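Local coordinates for xyloglucan-specific endo-beta-1,4-glucanase BoGH9A (Bacteroides ovatus, PDB 6DHT), which cleaves beta-1,4-glucosidic linkages within the backbone of xyloglucans, releasing xyloglucan oligosaccharides, at residues L381-W386 / D402-E407; T73-S78 / Y86-N91; T227-D230 / G235-H238. All coordinates share one frame; numbering follows the deposited sequence.

Contact 1: L381-W386 / D402-E407; sequences LGIFAW and DSLKTE. With EDO (1,2-ethanediol), chain L.
L404 is the one residue of 402-407 that touches 381-386, and it splits its two methyls between two partners. CD1 goes to W386 and CD2 to I383. No hydrogen bond crosses, so the join is purely apolar. The closer touch is L404 CD1 on W386 CB, at 3.7 Å. The same methyl meets the root of the indole, with L404 CD1 3.9 Å from W386 CG. It approaches the ring at a slant. On the other branch, L404 CD2 lies 4.2 Å from I383 CG1, a looser touch. CG of L404 stands anti to its carbonyl carbon (chi1 -62°), and the fork opens toward 381-386. The indole is fixed by other residues: its NE1 bonds to S347 OG, and F351 and F400 meet it edge-to-face. Beside the contact, D402 OD1 accepts a hydrogen bond of 2.5 Å from O1 of an ethanediol, which is also bonded to R398 and probably comes from the crystallisation liquor. The contact thus joins two consecutive helices, 379-386 and 395-416. The first also packs through L381 on helices 176-192 and 339-353, while I383 rests on P367 and Y370 in loops.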
ATOM      1  N   LEU A 381      -4.725   9.096  -7.647  1.00 14.47           N
ATOM      2  CA  LEU A 381      -4.984   7.962  -8.504  1.00 14.20           C
ATOM      3  C   LEU A 381      -5.549   8.453  -9.833  1.00 14.63           C
ATOM      4  O   LEU A 381      -5.270   7.891 -10.874  1.00 14.57           O
ATOM      5  CB  LEU A 381      -5.938   6.965  -7.846  1.00 14.44           C
ATOM      6  CG  LEU A 381      -5.445   6.320  -6.549  1.00 12.29           C
ATOM      7  CD1 LEU A 381      -6.449   5.254  -6.124  1.00 13.37           C
ATOM      8  CD2 LEU A 381      -4.043   5.772  -6.669  1.00 14.21           C
ATOM      9  N   GLY A 382      -6.325   9.519  -9.762  1.00 13.75           N
ATOM     10  CA  GLY A 382      -6.815  10.127 -10.986  1.00 13.16           C
ATOM     11  C   GLY A 382      -5.686  10.773 -11.760  1.00 14.11           C
ATOM     12  O   GLY A 382      -5.613  10.681 -13.001  1.00 14.33           O
ATOM     13  N   ILE A 383      -4.796  11.455 -11.039  1.00 13.96           N
ATOM     14  CA  ILE A 383      -3.650  12.116 -11.647  1.00 14.72           C
ATOM     15  C   ILE A 383      -2.771  11.079 -12.354  1.00 15.12           C
ATOM     16  O   ILE A 383      -2.335  11.288 -13.509  1.00 13.99           O
ATOM     17  CB  ILE A 383      -2.845  12.917 -10.604  1.00 14.61           C
ATOM     18  CG1 ILE A 383      -3.656  14.135 -10.166  1.00 16.10           C
ATOM     19  CG2 ILE A 383      -1.504  13.339 -11.147  1.00 16.56           C
ATOM     20  CD1 ILE A 383      -3.081  14.904  -9.015  1.00 20.42           C
ATOM     21  N   PHE A 384      -2.517   9.945 -11.697  1.00 14.33           N
ATOM     22  CA  PHE A 384      -1.663   8.945 -12.308  1.00 13.64           C
ATOM     23  C   PHE A 384      -2.250   8.473 -13.646  1.00 14.82           C
ATOM     24  O   PHE A 384      -1.513   8.228 -14.610  1.00 14.38           O
ATOM     25  CB  PHE A 384      -1.448   7.715 -11.395  1.00 13.37           C
ATOM     26  CG  PHE A 384      -0.772   7.987 -10.058  1.00 14.95           C
ATOM     27  CD1 PHE A 384       0.031   9.085  -9.825  1.00 14.53           C
ATOM     28  CD2 PHE A 384      -1.003   7.108  -9.008  1.00 14.15           C
ATOM     29  CE1 PHE A 384       0.608   9.269  -8.573  1.00 14.66           C
ATOM     30  CE2 PHE A 384      -0.413   7.285  -7.776  1.00 14.34           C
ATOM     31  CZ  PHE A 384       0.385   8.363  -7.563  1.00 14.17           C
ATOM     32  N   ALA A 385      -3.576   8.362 -13.693  1.00 13.92           N
ATOM     33  CA  ALA A 385      -4.259   7.937 -14.911  1.00 13.84           C
ATOM     34  C   ALA A 385      -4.046   8.950 -16.044  1.00 14.60           C
ATOM     35  O   ALA A 385      -3.672   8.582 -17.146  1.00 17.53           O
ATOM     36  CB  ALA A 385      -5.723   7.742 -14.632  1.00 16.47           C
ATOM     37  N   TRP A 386      -4.236  10.232 -15.745  1.00 14.84           N
ATOM     38  CA  TRP A 386      -3.971  11.292 -16.728  1.00 14.47           C
ATOM     39  C   TRP A 386      -2.515  11.348 -17.209  1.00 16.19           C
ATOM     40  O   TRP A 386      -2.260  11.740 -18.350  1.00 17.85           O
ATOM     41  CB  TRP A 386      -4.381  12.653 -16.145  1.00 15.87           C
ATOM     42  CG  TRP A 386      -5.861  12.872 -16.208  1.00 15.31           C
ATOM     43  CD1 TRP A 386      -6.760  12.652 -15.233  1.00 15.38           C
ATOM     44  CD2 TRP A 386      -6.599  13.372 -17.332  1.00 15.79           C
ATOM     45  NE1 TRP A 386      -8.035  12.948 -15.671  1.00 15.56           N
ATOM     46  CE2 TRP A 386      -7.945  13.420 -16.957  1.00 15.01           C
ATOM     47  CE3 TRP A 386      -6.238  13.787 -18.625  1.00 16.30           C
ATOM     48  CZ2 TRP A 386      -8.946  13.841 -17.833  1.00 16.04           C
ATOM     49  CZ3 TRP A 386      -7.227  14.220 -19.483  1.00 17.59           C
ATOM     50  CH2 TRP A 386      -8.563  14.246 -19.086  1.00 17.69           C
ATOM     51  N   ASP A 402      -0.577  18.157 -18.507  1.00 20.59           N
ATOM     52  CA  ASP A 402       0.620  18.957 -18.246  1.00 22.76           C
ATOM     53  C   ASP A 402       0.465  19.782 -16.974  1.00 19.64           C
ATOM     54  O   ASP A 402       1.431  19.931 -16.217  1.00 22.36           O
ATOM     55  CB  ASP A 402       0.938  19.906 -19.416  1.00 23.77           C
ATOM     56  CG  ASP A 402       1.597  19.205 -20.587  1.00 33.68           C
ATOM     57  OD1 ASP A 402       1.908  18.003 -20.481  1.00 39.21           O
ATOM     58  OD2 ASP A 402       1.822  19.873 -21.623  1.00 36.20           O
ATOM     59  N   SER A 403      -0.734  20.301 -16.718  1.00 19.19           N
ATOM     60  CA  SER A 403      -0.970  21.098 -15.525  1.00 21.79           C
ATOM     61  C   SER A 403      -0.861  20.214 -14.279  1.00 21.90           C
ATOM     62  O   SER A 403      -0.370  20.655 -13.240  1.00 23.89           O
ATOM     63  CB  SER A 403      -2.325  21.826 -15.564  1.00 25.22           C
ATOM     64  OG  SER A 403      -3.437  20.953 -15.432  1.00 27.01           O
ATOM     65  N   LEU A 404      -1.280  18.961 -14.388  1.00 18.14           N
ATOM     66  CA  LEU A 404      -1.199  18.047 -13.247  1.00 17.15           C
ATOM     67  C   LEU A 404       0.243  17.636 -13.027  1.00 21.11           C
ATOM     68  O   LEU A 404       0.686  17.496 -11.869  1.00 18.10           O
ATOM     69  CB  LEU A 404      -2.050  16.809 -13.509  1.00 17.13           C
ATOM     70  CG  LEU A 404      -3.556  17.002 -13.705  1.00 19.10           C
ATOM     71  CD1 LEU A 404      -4.240  15.705 -14.101  1.00 18.78           C
ATOM     72  CD2 LEU A 404      -4.196  17.570 -12.465  1.00 22.10           C
ATOM     73  N   LYS A 405       0.996  17.447 -14.099  1.00 18.59           N
ATOM     74  CA  LYS A 405       2.421  17.170 -14.000  1.00 18.48           C
ATOM     75  C   LYS A 405       3.126  18.298 -13.267  1.00 19.51           C
ATOM     76  O   LYS A 405       3.934  18.057 -12.358  1.00 19.39           O
ATOM     77  CB  LYS A 405       3.031  16.995 -15.389  1.00 19.51           C
ATOM     78  CG  LYS A 405       4.554  16.889 -15.418  1.00 21.08           C
ATOM     79  CD  LYS A 405       5.028  16.565 -16.818  1.00 22.00           C
ATOM     80  CE  LYS A 405       6.524  16.787 -16.961  1.00 24.01           C
ATOM     81  NZ  LYS A 405       6.985  16.554 -18.348  1.00 26.36           N
ATOM     82  N   THR A 406       2.817  19.537 -13.622  1.00 20.23           N
ATOM     83  CA  THR A 406       3.395  20.693 -12.948  1.00 23.11           C
ATOM     84  C   THR A 406       3.167  20.617 -11.439  1.00 22.16           C
ATOM     85  O   THR A 406       4.087  20.868 -10.657  1.00 23.93           O
ATOM     86  CB  THR A 406       2.822  21.999 -13.525  1.00 25.25           C
ATOM     87  OG1 THR A 406       3.222  22.081 -14.890  1.00 26.54           O
ATOM     88  CG2 THR A 406       3.348  23.216 -12.793  1.00 29.88           C
ATOM     89  N   GLU A 407       1.960  20.254 -11.022  1.00 17.94           N
ATOM     90  CA  GLU A 407       1.649  20.171  -9.599  1.00 22.41           C
ATOM     91  C   GLU A 407       2.394  19.021  -8.947  1.00 21.06           C
ATOM     92  O   GLU A 407       2.905  19.175  -7.834  1.00 18.83           O
ATOM     93  CB  GLU A 407       0.153  20.050  -9.356  1.00 20.85           C
ATOM     94  CG  GLU A 407      -0.628  21.341  -9.653  1.00 24.20           C
ATOM     95  CD  GLU A 407      -0.003  22.585  -9.002  1.00 39.36           C
ATOM     96  OE1 GLU A 407       0.318  22.536  -7.787  1.00 34.86           O
ATOM     97  OE2 GLU A 407       0.183  23.605  -9.711  1.00 36.94           O
TER
HETATM   98  C1  EDO L 611       1.875  15.279 -19.120  1.00 40.58           C
HETATM   99  O1  EDO L 611       1.341  15.561 -20.421  1.00 44.19           O
HETATM  100  C2  EDO L 611       2.120  13.780 -18.988  1.00 37.63           C
HETATM  101  O2  EDO L 611       3.326  13.442 -19.681  1.00 43.16           O

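Contact 2: T73-S78 / Y86-N91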
ATOM      1  N   THR A  73      25.411   9.945  12.400  1.00 18.41           N
ATOM      2  CA  THR A  73      26.550  10.091  11.501  1.00 20.63           C
ATOM      3  C   THR A  73      26.300   9.330  10.201  1.00 19.25           C
ATOM      4  O   THR A  73      26.016   8.138  10.216  1.00 19.89           O
ATOM      5  CB  THR A  73      27.853   9.571  12.161  1.00 22.79           C
ATOM      6  OG1 THR A  73      28.007  10.200  13.437  1.00 27.26           O
ATOM      7  CG2 THR A  73      29.072   9.845  11.292  1.00 23.53           C
ATOM      8  N   THR A  74      26.448  10.029   9.084  1.00 21.23           N
ATOM      9  CA  THR A  74      26.231   9.442   7.772  1.00 21.36           C
ATOM     10  C   THR A  74      27.490   8.782   7.241  1.00 24.30           C
ATOM     11  O   THR A  74      28.577   9.382   7.238  1.00 22.55           O
ATOM     12  CB  THR A  74      25.736  10.530   6.829  1.00 18.84           C
ATOM     13  OG1 THR A  74      24.447  10.962   7.275  1.00 21.62           O
ATOM     14  CG2 THR A  74      25.660  10.037   5.376  1.00 23.41           C
ATOM     15  N   LEU A  75      27.335   7.540   6.797  1.00 17.25           N
ATOM     16  CA  LEU A  75      28.394   6.759   6.196  1.00 18.97           C
ATOM     17  C   LEU A  75      28.038   6.489   4.741  1.00 20.82           C
ATOM     18  O   LEU A  75      27.126   5.707   4.477  1.00 20.46           O
ATOM     19  CB  LEU A  75      28.519   5.433   6.938  1.00 21.77           C
ATOM     20  CG  LEU A  75      28.457   5.514   8.462  1.00 20.88           C
ATOM     21  CD1 LEU A  75      28.624   4.128   9.058  1.00 20.69           C
ATOM     22  CD2 LEU A  75      29.537   6.474   9.051  1.00 21.13           C
ATOM     23  N   ASP A  76      28.741   7.125   3.810  1.00 18.90           N
ATOM     24  CA  ASP A  76      28.430   7.031   2.378  1.00 18.29           C
ATOM     25  C   ASP A  76      29.494   6.217   1.641  1.00 24.44           C
ATOM     26  O   ASP A  76      30.619   6.695   1.430  1.00 20.60           O
ATOM     27  CB  ASP A  76      28.332   8.441   1.785  1.00 19.34           C
ATOM     28  CG  ASP A  76      27.812   8.445   0.342  1.00 20.27           C
ATOM     29  OD1 ASP A  76      27.828   7.390  -0.340  1.00 20.22           O
ATOM     30  OD2 ASP A  76      27.438   9.536  -0.132  1.00 23.34           O
ATOM     31  N   PHE A  77      29.132   4.998   1.249  1.00 19.55           N
ATOM     32  CA  PHE A  77      30.004   4.092   0.507  1.00 21.54           C
ATOM     33  C   PHE A  77      29.402   3.754  -0.869  1.00 17.90           C
ATOM     34  O   PHE A  77      29.602   2.663  -1.428  1.00 20.12           O
ATOM     35  CB  PHE A  77      30.279   2.828   1.327  1.00 18.46           C
ATOM     36  CG  PHE A  77      29.065   2.237   1.971  1.00 20.19           C
ATOM     37  CD1 PHE A  77      28.579   2.745   3.153  1.00 18.94           C
ATOM     38  CD2 PHE A  77      28.417   1.143   1.406  1.00 19.61           C
ATOM     39  CE1 PHE A  77      27.433   2.202   3.757  1.00 21.01           C
ATOM     40  CE2 PHE A  77      27.280   0.589   2.011  1.00 19.00           C
ATOM     41  CZ  PHE A  77      26.792   1.124   3.189  1.00 19.29           C
ATOM     42  N   SER A  78      28.690   4.732  -1.426  1.00 20.34           N
ATOM     43  CA  SER A  78      28.043   4.594  -2.736  1.00 19.92           C
ATOM     44  C   SER A  78      28.989   4.141  -3.848  1.00 18.81           C
ATOM     45  O   SER A  78      28.585   3.464  -4.789  1.00 20.65           O
ATOM     46  CB  SER A  78      27.385   5.927  -3.135  1.00 20.32           C
ATOM     47  OG  SER A  78      26.395   6.330  -2.219  1.00 19.84           O
ATOM     48  N   TYR A  86      29.715  -7.859   1.991  1.00 20.51           N
ATOM     49  CA  TYR A  86      30.676  -6.902   2.533  1.00 22.88           C
ATOM     50  C   TYR A  86      30.495  -6.754   4.038  1.00 23.23           C
ATOM     51  O   TYR A  86      29.439  -7.083   4.589  1.00 23.09           O
ATOM     52  CB  TYR A  86      30.519  -5.531   1.858  1.00 19.67           C
ATOM     53  CG  TYR A  86      30.849  -5.567   0.397  1.00 21.21           C
ATOM     54  CD1 TYR A  86      32.155  -5.380  -0.043  1.00 19.90           C
ATOM     55  CD2 TYR A  86      29.864  -5.811  -0.545  1.00 19.19           C
ATOM     56  CE1 TYR A  86      32.462  -5.431  -1.366  1.00 22.21           C
ATOM     57  CE2 TYR A  86      30.160  -5.864  -1.876  1.00 22.91           C
ATOM     58  CZ  TYR A  86      31.474  -5.666  -2.286  1.00 19.95           C
ATOM     59  OH  TYR A  86      31.803  -5.717  -3.615  1.00 23.71           O
ATOM     60  N   ILE A  87      31.539  -6.272   4.702  1.00 23.80           N
ATOM     61  CA  ILE A  87      31.453  -5.941   6.115  1.00 20.69           C
ATOM     62  C   ILE A  87      31.700  -4.458   6.318  1.00 21.34           C
ATOM     63  O   ILE A  87      32.693  -3.922   5.826  1.00 26.49           O
ATOM     64  CB  ILE A  87      32.514  -6.693   6.935  1.00 23.98           C
ATOM     65  CG1 ILE A  87      32.450  -8.200   6.669  1.00 23.74           C
ATOM     66  CG2 ILE A  87      32.348  -6.392   8.431  1.00 29.26           C
ATOM     67  CD1 ILE A  87      33.706  -8.935   7.160  1.00 29.47           C
ATOM     68  N   LEU A  88      30.795  -3.806   7.036  1.00 21.43           N
ATOM     69  CA  LEU A  88      30.949  -2.410   7.408  1.00 24.22           C
ATOM     70  C   LEU A  88      31.457  -2.373   8.844  1.00 25.19           C
ATOM     71  O   LEU A  88      30.767  -2.826   9.744  1.00 25.64           O
ATOM     72  CB  LEU A  88      29.603  -1.675   7.318  1.00 24.30           C
ATOM     73  CG  LEU A  88      29.597  -0.141   7.454  1.00 28.54           C
ATOM     74  CD1 LEU A  88      28.239   0.403   7.020  1.00 29.89           C
ATOM     75  CD2 LEU A  88      29.845   0.338   8.817  1.00 34.51           C
ATOM     76  N   LYS A  89      32.649  -1.827   9.053  1.00 23.12           N
ATOM     77  CA  LYS A  89      33.189  -1.661  10.407  1.00 25.08           C
ATOM     78  C   LYS A  89      33.229  -0.180  10.775  1.00 20.68           C
ATOM     79  O   LYS A  89      33.748   0.636  10.009  1.00 25.15           O
ATOM     80  CB  LYS A  89      34.591  -2.274  10.526  1.00 29.92           C
ATOM     81  CG  LYS A  89      34.629  -3.795  10.642  1.00 34.25           C
ATOM     82  CD  LYS A  89      35.908  -4.248  11.367  1.00 46.14           C
ATOM     83  CE  LYS A  89      36.109  -5.759  11.325  1.00 50.48           C
ATOM     84  NZ  LYS A  89      34.864  -6.528  11.641  1.00 57.61           N
ATOM     85  N   VAL A  90      32.662   0.148  11.933  1.00 24.68           N
ATOM     86  CA  VAL A  90      32.666   1.502  12.485  1.00 28.80           C
ATOM     87  C   VAL A  90      32.980   1.393  13.956  1.00 32.96           C
ATOM     88  O   VAL A  90      32.194   0.818  14.710  1.00 34.08           O
ATOM     89  CB  VAL A  90      31.289   2.207  12.437  1.00 36.05           C
ATOM     90  CG1 VAL A  90      31.461   3.703  12.691  1.00 36.57           C
ATOM     91  CG2 VAL A  90      30.623   1.981  11.152  1.00 40.22           C
ATOM     92  N   ASN A  91      34.113   1.960  14.365  1.00 37.05           N
ATOM     93  CA  ASN A  91      34.522   1.930  15.765  1.00 38.31           C
ATOM     94  C   ASN A  91      34.577   0.481  16.236  1.00 32.79           C
ATOM     95  O   ASN A  91      35.278  -0.337  15.640  1.00 43.05           O
ATOM     96  CB  ASN A  91      33.569   2.773  16.612  1.00 39.59           C
ATOM     97  CG  ASN A  91      33.674   4.269  16.303  1.00 49.45           C
ATOM     98  OD1 ASN A  91      34.172   4.666  15.240  1.00 44.43           O
ATOM     99  ND2 ASN A  91      33.212   5.106  17.236  1.00 44.45           N
TER
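L75 and F77 meet L88 and V90 in the interior of the Ig-like beta-sandwich at the N terminus. Strand 72-76 belongs to one sheet and strand 84-90 to the other. The backbones stay apart, with CA atoms of L75 and V90 9.2 Å from each other, so only side chains bridge the gap. The packed part is made by these four side chains, all buried. One methyl of L75 meets both L88 and V90. Its CD1 lies 3.6 Å from V90 CG2. The same L75 CD1 is 4.0 Å from L88 CD2. L88 turns its other methyl to the phenyl group: L88 CD1 is 3.8 Å from F77 CE1, and the two side chains cross at about a right angle. CG of L88 is anti to its backbone N (chi1 -170°), and the fork spans L75 and F77. F43 and I45 of strand 42-47 pack beside these residues, and F97 of strand 93-99 meets the F77 ring. By contrast, D76 and K89, which alternate with the buried residues along the chain, lie on the exposed side. D76 forms an Asx turn, with OD1 accepting from S78 N at 3.0 Å. That same D76 OD1 also accepts from S78 OG at 2.6 Å, on its syn side and 23° out of the carboxylate plane.

Contact 3: T227-D230 / G235-H238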
ATOM      1  N   THR A 227     -20.286  -8.278  -5.829  1.00 18.44           N
ATOM      2  CA  THR A 227     -21.426  -8.736  -5.019  1.00 19.62           C
ATOM      3  C   THR A 227     -21.936  -7.685  -4.029  1.00 23.16           C
ATOM      4  O   THR A 227     -22.984  -7.870  -3.399  1.00 21.54           O
ATOM      5  CB  THR A 227     -21.104 -10.028  -4.229  1.00 20.35           C
ATOM      6  OG1 THR A 227     -20.259  -9.741  -3.102  1.00 18.99           O
ATOM      7  CG2 THR A 227     -20.465 -11.077  -5.126  1.00 20.92           C
ATOM      8  N   MET A 228     -21.214  -6.586  -3.877  1.00 18.39           N
ATOM      9  CA  MET A 228     -21.584  -5.521  -2.963  1.00 17.56           C
ATOM     10  C   MET A 228     -22.411  -4.423  -3.622  1.00 16.62           C
ATOM     11  O   MET A 228     -22.711  -3.414  -2.967  1.00 18.72           O
ATOM     12  CB  MET A 228     -20.328  -4.940  -2.313  1.00 20.73           C
ATOM     13  CG  MET A 228     -19.661  -5.916  -1.379  1.00 17.25           C
ATOM     14  SD  MET A 228     -20.498  -6.101   0.187  1.00 18.93           S
ATOM     15  CE  MET A 228     -20.008  -4.598   0.938  1.00 19.64           C
ATOM     16  N   GLN A 229     -22.729  -4.620  -4.904  1.00 20.21           N
ATOM     17  CA  GLN A 229     -23.570  -3.706  -5.664  1.00 20.58           C
ATOM     18  C   GLN A 229     -25.013  -4.218  -5.708  1.00 21.86           C
ATOM     19  O   GLN A 229     -25.242  -5.355  -6.094  1.00 22.16           O
ATOM     20  CB  GLN A 229     -23.038  -3.564  -7.088  1.00 21.98           C
ATOM     21  CG  GLN A 229     -23.807  -2.533  -7.901  1.00 20.95           C
ATOM     22  CD  GLN A 229     -23.139  -2.192  -9.208  1.00 15.51           C
ATOM     23  OE1 GLN A 229     -22.732  -3.068  -9.955  1.00 19.05           O
ATOM     24  NE2 GLN A 229     -23.084  -0.911  -9.507  1.00 20.80           N
ATOM     25  N   ASP A 230     -25.950  -3.361  -5.316  1.00 25.14           N
ATOM     26  CA  ASP A 230     -27.383  -3.676  -5.378  1.00 22.70           C
ATOM     27  C   ASP A 230     -27.755  -3.759  -6.857  1.00 25.41           C
ATOM     28  O   ASP A 230     -27.557  -2.790  -7.584  1.00 26.21           O
ATOM     29  CB  ASP A 230     -28.156  -2.568  -4.669  1.00 24.91           C
ATOM     30  CG  ASP A 230     -29.669  -2.805  -4.656  1.00 27.66           C
ATOM     31  OD1 ASP A 230     -30.186  -3.532  -5.528  1.00 31.51           O
ATOM     32  OD2 ASP A 230     -30.331  -2.236  -3.757  1.00 37.07           O
ATOM     33  N   GLY A 235     -26.229   1.085  -6.359  1.00 23.80           N
ATOM     34  CA  GLY A 235     -25.472   1.534  -5.206  1.00 23.97           C
ATOM     35  C   GLY A 235     -24.656   0.405  -4.603  1.00 19.62           C
ATOM     36  O   GLY A 235     -24.870  -0.769  -4.914  1.00 21.95           O
ATOM     37  N   VAL A 236     -23.678   0.779  -3.796  1.00 22.30           N
ATOM     38  CA  VAL A 236     -22.686  -0.166  -3.265  1.00 18.43           C
ATOM     39  C   VAL A 236     -22.627  -0.033  -1.746  1.00 16.61           C
ATOM     40  O   VAL A 236     -22.439   1.059  -1.222  1.00 18.07           O
ATOM     41  CB  VAL A 236     -21.299   0.077  -3.905  1.00 19.49           C
ATOM     42  CG1 VAL A 236     -20.246  -0.901  -3.362  1.00 21.82           C
ATOM     43  CG2 VAL A 236     -21.388  -0.046  -5.395  1.00 18.77           C
ATOM     44  N   TYR A 237     -22.811  -1.157  -1.049  1.00 21.61           N
ATOM     45  CA  TYR A 237     -22.784  -1.192   0.410  1.00 22.94           C
ATOM     46  C   TYR A 237     -21.382  -0.831   0.866  1.00 21.86           C
ATOM     47  O   TYR A 237     -20.406  -1.252   0.243  1.00 22.86           O
ATOM     48  CB  TYR A 237     -23.181  -2.593   0.909  1.00 23.18           C
ATOM     49  CG  TYR A 237     -24.504  -3.075   0.334  1.00 23.84           C
ATOM     50  CD1 TYR A 237     -25.692  -2.424   0.643  1.00 29.37           C
ATOM     51  CD2 TYR A 237     -24.559  -4.175  -0.482  1.00 20.80           C
ATOM     52  CE1 TYR A 237     -26.893  -2.861   0.120  1.00 22.58           C
ATOM     53  CE2 TYR A 237     -25.749  -4.616  -1.014  1.00 28.51           C
ATOM     54  CZ  TYR A 237     -26.908  -3.951  -0.709  1.00 23.39           C
ATOM     55  OH  TYR A 237     -28.079  -4.415  -1.255  1.00 26.81           O
ATOM     56  N   HIS A 238     -21.276  -0.040   1.927  1.00 19.12           N
ATOM     57  CA  HIS A 238     -19.987   0.495   2.381  1.00 18.22           C
ATOM     58  C   HIS A 238     -19.025  -0.609   2.795  1.00 22.64           C
ATOM     59  O   HIS A 238     -17.836  -0.565   2.452  1.00 19.58           O
ATOM     60  CB  HIS A 238     -20.223   1.474   3.526  1.00 21.09           C
ATOM     61  CG  HIS A 238     -19.046   2.330   3.885  1.00 21.12           C
ATOM     62  ND1 HIS A 238     -18.572   3.352   3.083  1.00 19.12           N
ATOM     63  CD2 HIS A 238     -18.273   2.344   4.991  1.00 17.29           C
ATOM     64  CE1 HIS A 238     -17.565   3.952   3.681  1.00 19.35           C
ATOM     65  NE2 HIS A 238     -17.355   3.357   4.841  1.00 19.86           N
TER
HETATM   66  O   HOH W   1     -30.321  -3.224  -0.525  1.00 33.09           O
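The side chains of M228 and Y237 meet at a slant beside two backbone hydrogen bonds. Y237 N donates to M228 O at 3.0 Å, and D230 N donates to G235 O at 2.8 Å. Between them Q229 and V236 form a single antiparallel bridge, a non-hydrogen-bonded pair. The pairing closes the short loop 231-234 ahead of strand 239-241. The M228 chain is bent twice, at chi2 (-76°) and chi3 (-75°). These bends bring its methyl back to the partner segment, where M228 CE lies 3.8 Å from Y237 CB. Its own CB touches V236 CG1 more loosely. Y237 holds CG anti to its carbonyl carbon, which sets the ring beside the M228 carbonyl. The ring passes that carbonyl obliquely, with Y237 CD2 3.2 Å from M228 O. Its far end reaches D230, with Y237 OH 3.9 Å from D230 CB. The D230 carboxylate is turned only 22° from the ring plane. A water in the plane of the ring, at its edge, lies 2.6 Å from Y237 OH and bonds weakly to D230 OD2. Y237 OH is also hydrogen-bonded to R154 NH1. Were Y237 cut back to an alanine, the water and R154 would probably lose their phenolic partner, and a gap would open beside D230 CB and the M228 carbonyl. Q229 has an extended chain that passes G235 O and carries NE2 to the carbonyl of G234. Two backbone hydrogen bonds thus pair the segments, and the tyrosine packs beside them. K263 forms a salt bridge with D230 OD2 and the E232 amide donates to OD1, so the buried carboxylate is probably kept ionised.

From the N terminus, contact 2 comes first. It closes the connection 79-85, which passes from one sheet of the Ig-like domain to the other, and ties them together. Contact 3 follows inside the glycosyl hydrolase family 9 region. It closes the four-residue loop 231-234, between helix 213-226 and strand 239-241. Contact 1, the last, spans the 15 residues from 387 to 401, so that helices 379-386 and 395-416 pack together. The three lie in series, with no nesting or crossing. Contacts 1 and 3 both lie in the family 9 region, away from its annotated sites, with centres about 29 Å apart. Contacts 2 and 3 lie on opposite sides of the chain's centre, their centres about 54 Å apart.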